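Local coordinates for protein N-Acetyltransferase, PseH (Campylobacter jejuni subsp. jejuni PT14, PDB 4XPK) that probably catalyses the N-4 acetylation of a UDP-linked 4-amino-dideoxy sugar, the third step in making pseudaminic acid for flagellin modification, at residues F87-K92 against I101-I106. The protein carries 8 engineered substitutions. Residues are numbered along the deposited sequence; the frame is centred on the assembly and turned at random.
Sequences FGLYAK and ILMNEI
The F87 ring carries I106 CG2 over one face, 4.1 Å from CG2 to the F87 ring centroid and 23° off the normal, a CH-pi contact offset toward the rim. The pair belongs to the first half of a beta-alpha-beta unit of the GNAT fold, in which strand 84-91 is followed by helix 99-114 and then by the parallel strand 118-124. M103 comes in obliquely, its chain bent at chi2 and chi3: the sulfur makes a Met-aromatic contact, with SD 5.5 Å from the F87 centroid, and M103 CE lies 3.6 Å from F87 CE2. Y134 adds an edge-to-face ring contact to F87. The local axes approach to 9.2 Å and run nearly antiparallel, at 152°. Alternate strand residues F87 and L89 direct their CB atoms at the helix, whereas Y90 turns away. I106 bridges F87 and L89: with CG1 anti to its carbonyl carbon (chi1 -77°), CD1 reaches both F87 CD2, at 3.8 Å, and L89 CB, at 3.6 Å. I75 of strand 70-78 touches both L102 and I106, extending the apolar layer under the helix. L102 CD1 comes within 3.4 Å of L89 CD1, a tightness that is doubtful because the L89 side chain is modelled with strain. Toward the strand's C-terminal end, L102 CD1 packs 3.8 Å from A91 CA.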
loop_
_atom_site.group_PDB
_atom_site.type_symbol
_atom_site.label_atom_id
_atom_site.label_comp_id
_atom_site.label_asym_id
_atom_site.label_seq_id
_atom_site.Cartn_x
_atom_site.Cartn_y
_atom_site.Cartn_z
ATOM N N PHE A 87 -6.535 -1.905 -0.285
ATOM C CA PHE A 87 -5.120 -1.696 -0.094
ATOM C C PHE A 87 -4.444 -1.515 -1.431
ATOM O O PHE A 87 -4.975 -1.893 -2.492
ATOM C CB PHE A 87 -4.486 -2.891 0.627
ATOM C CG PHE A 87 -4.320 -4.103 -0.242
ATOM C CD1 PHE A 87 -5.343 -5.041 -0.353
ATOM C CD2 PHE A 87 -3.163 -4.300 -0.963
ATOM C CE1 PHE A 87 -5.198 -6.132 -1.136
ATOM C CE2 PHE A 87 -3.034 -5.407 -1.783
ATOM C CZ PHE A 87 -4.029 -6.322 -1.852
ATOM N N GLY A 88 -3.231 -0.988 -1.351
ATOM C CA GLY A 88 -2.386 -0.800 -2.526
ATOM C C GLY A 88 -0.951 -1.144 -2.146
ATOM O O GLY A 88 -0.586 -1.073 -0.974
ATOM N N LEU A 89 -0.125 -1.509 -3.148
ATOM C CA LEU A 89 1.273 -1.884 -2.878
ATOM C C LEU A 89 2.154 -1.461 -4.068
ATOM O O LEU A 89 1.705 -1.521 -5.234
ATOM C CB LEU A 89 1.340 -3.395 -2.537
ATOM C CG LEU A 89 1.915 -4.574 -3.334
ATOM C CD1 LEU A 89 3.386 -4.452 -3.617
ATOM C CD2 LEU A 89 1.712 -5.895 -2.530
ATOM N N TYR A 90 3.325 -0.896 -3.764
ATOM C CA TYR A 90 4.226 -0.402 -4.769
ATOM C C TYR A 90 5.661 -0.715 -4.333
ATOM O O TYR A 90 6.145 -0.172 -3.358
ATOM C CB TYR A 90 4.038 1.125 -4.997
ATOM C CG TYR A 90 4.729 1.601 -6.279
ATOM C CD1 TYR A 90 6.053 2.017 -6.262
ATOM C CD2 TYR A 90 4.080 1.562 -7.515
ATOM C CE1 TYR A 90 6.702 2.419 -7.408
ATOM C CE2 TYR A 90 4.731 1.970 -8.684
ATOM C CZ TYR A 90 6.049 2.393 -8.618
ATOM O OH TYR A 90 6.717 2.814 -9.750
ATOM N N ALA A 91 6.327 -1.599 -5.059
ATOM C CA ALA A 91 7.709 -1.955 -4.769
ATOM C C ALA A 91 8.605 -0.851 -5.304
ATOM O O ALA A 91 8.287 -0.226 -6.293
ATOM C CB ALA A 91 8.073 -3.296 -5.452
ATOM N N LYS A 92 9.737 -0.643 -4.651
ATOM C CA LYS A 92 10.736 0.252 -5.097
ATOM C C LYS A 92 11.102 -0.255 -6.517
ATOM O O LYS A 92 11.274 -1.459 -6.690
ATOM C CB LYS A 92 11.924 0.220 -4.128
ATOM C CG LYS A 92 13.077 1.114 -4.503
ATOM C CD LYS A 92 14.020 1.213 -3.346
ATOM C CE LYS A 92 15.435 1.349 -3.757
ATOM N NZ LYS A 92 15.570 2.537 -4.523
ATOM N N ILE A 101 6.974 -9.911 0.227
ATOM C CA ILE A 101 7.258 -9.272 1.504
ATOM C C ILE A 101 6.243 -8.215 1.831
ATOM O O ILE A 101 5.716 -8.172 2.952
ATOM C CB ILE A 101 8.654 -8.625 1.525
ATOM C CG1 ILE A 101 9.725 -9.690 1.430
ATOM C CG2 ILE A 101 8.844 -7.869 2.853
ATOM C CD1 ILE A 101 11.150 -9.078 1.475
ATOM N N LEU A 102 5.943 -7.375 0.853
ATOM C CA LEU A 102 4.976 -6.326 1.002
ATOM C C LEU A 102 3.557 -6.894 1.259
ATOM O O LEU A 102 2.841 -6.381 2.131
ATOM C CB LEU A 102 4.956 -5.372 -0.185
ATOM C CG LEU A 102 6.255 -4.627 -0.493
ATOM C CD1 LEU A 102 6.142 -3.814 -1.810
ATOM C CD2 LEU A 102 6.638 -3.738 0.726
ATOM N N MET A 103 3.197 -7.941 0.527
ATOM C CA MET A 103 1.893 -8.630 0.726
ATOM C C MET A 103 1.809 -9.179 2.175
ATOM O O MET A 103 0.772 -9.054 2.840
ATOM C CB MET A 103 1.767 -9.851 -0.190
ATOM C CG MET A 103 1.000 -9.799 -1.446
ATOM S SD MET A 103 -0.811 -9.535 -1.364
ATOM C CE MET A 103 -0.383 -7.907 -1.906
ATOM N N ASN A 104 2.897 -9.799 2.662
ATOM C CA ASN A 104 2.909 -10.280 4.054
ATOM C C ASN A 104 2.585 -9.161 5.014
ATOM O O ASN A 104 1.814 -9.344 5.959
ATOM C CB ASN A 104 4.245 -10.942 4.484
ATOM C CG ASN A 104 4.481 -12.315 3.822
ATOM O OD1 ASN A 104 3.534 -13.023 3.420
ATOM N ND2 ASN A 104 5.763 -12.678 3.685
ATOM N N GLU A 105 3.204 -7.998 4.806
ATOM C CA GLU A 105 3.014 -6.898 5.683
ATOM C C GLU A 105 1.605 -6.350 5.627
ATOM O O GLU A 105 1.056 -5.978 6.628
ATOM C CB GLU A 105 4.031 -5.791 5.357
ATOM C CG GLU A 105 5.431 -6.178 5.800
ATOM C CD GLU A 105 5.548 -6.548 7.290
ATOM O OE1 GLU A 105 5.001 -5.819 8.195
ATOM O OE2 GLU A 105 6.195 -7.579 7.564
ATOM N N ILE A 106 1.026 -6.310 4.447
ATOM C CA ILE A 106 -0.328 -5.804 4.257
ATOM C C ILE A 106 -1.313 -6.700 4.982
ATOM O O ILE A 106 -2.159 -6.232 5.712
ATOM C CB ILE A 106 -0.690 -5.725 2.775
ATOM C CG1 ILE A 106 -0.008 -4.489 2.151
ATOM C CG2 ILE A 106 -2.242 -5.719 2.528
ATOM C CD1 ILE A 106 0.200 -4.584 0.710
#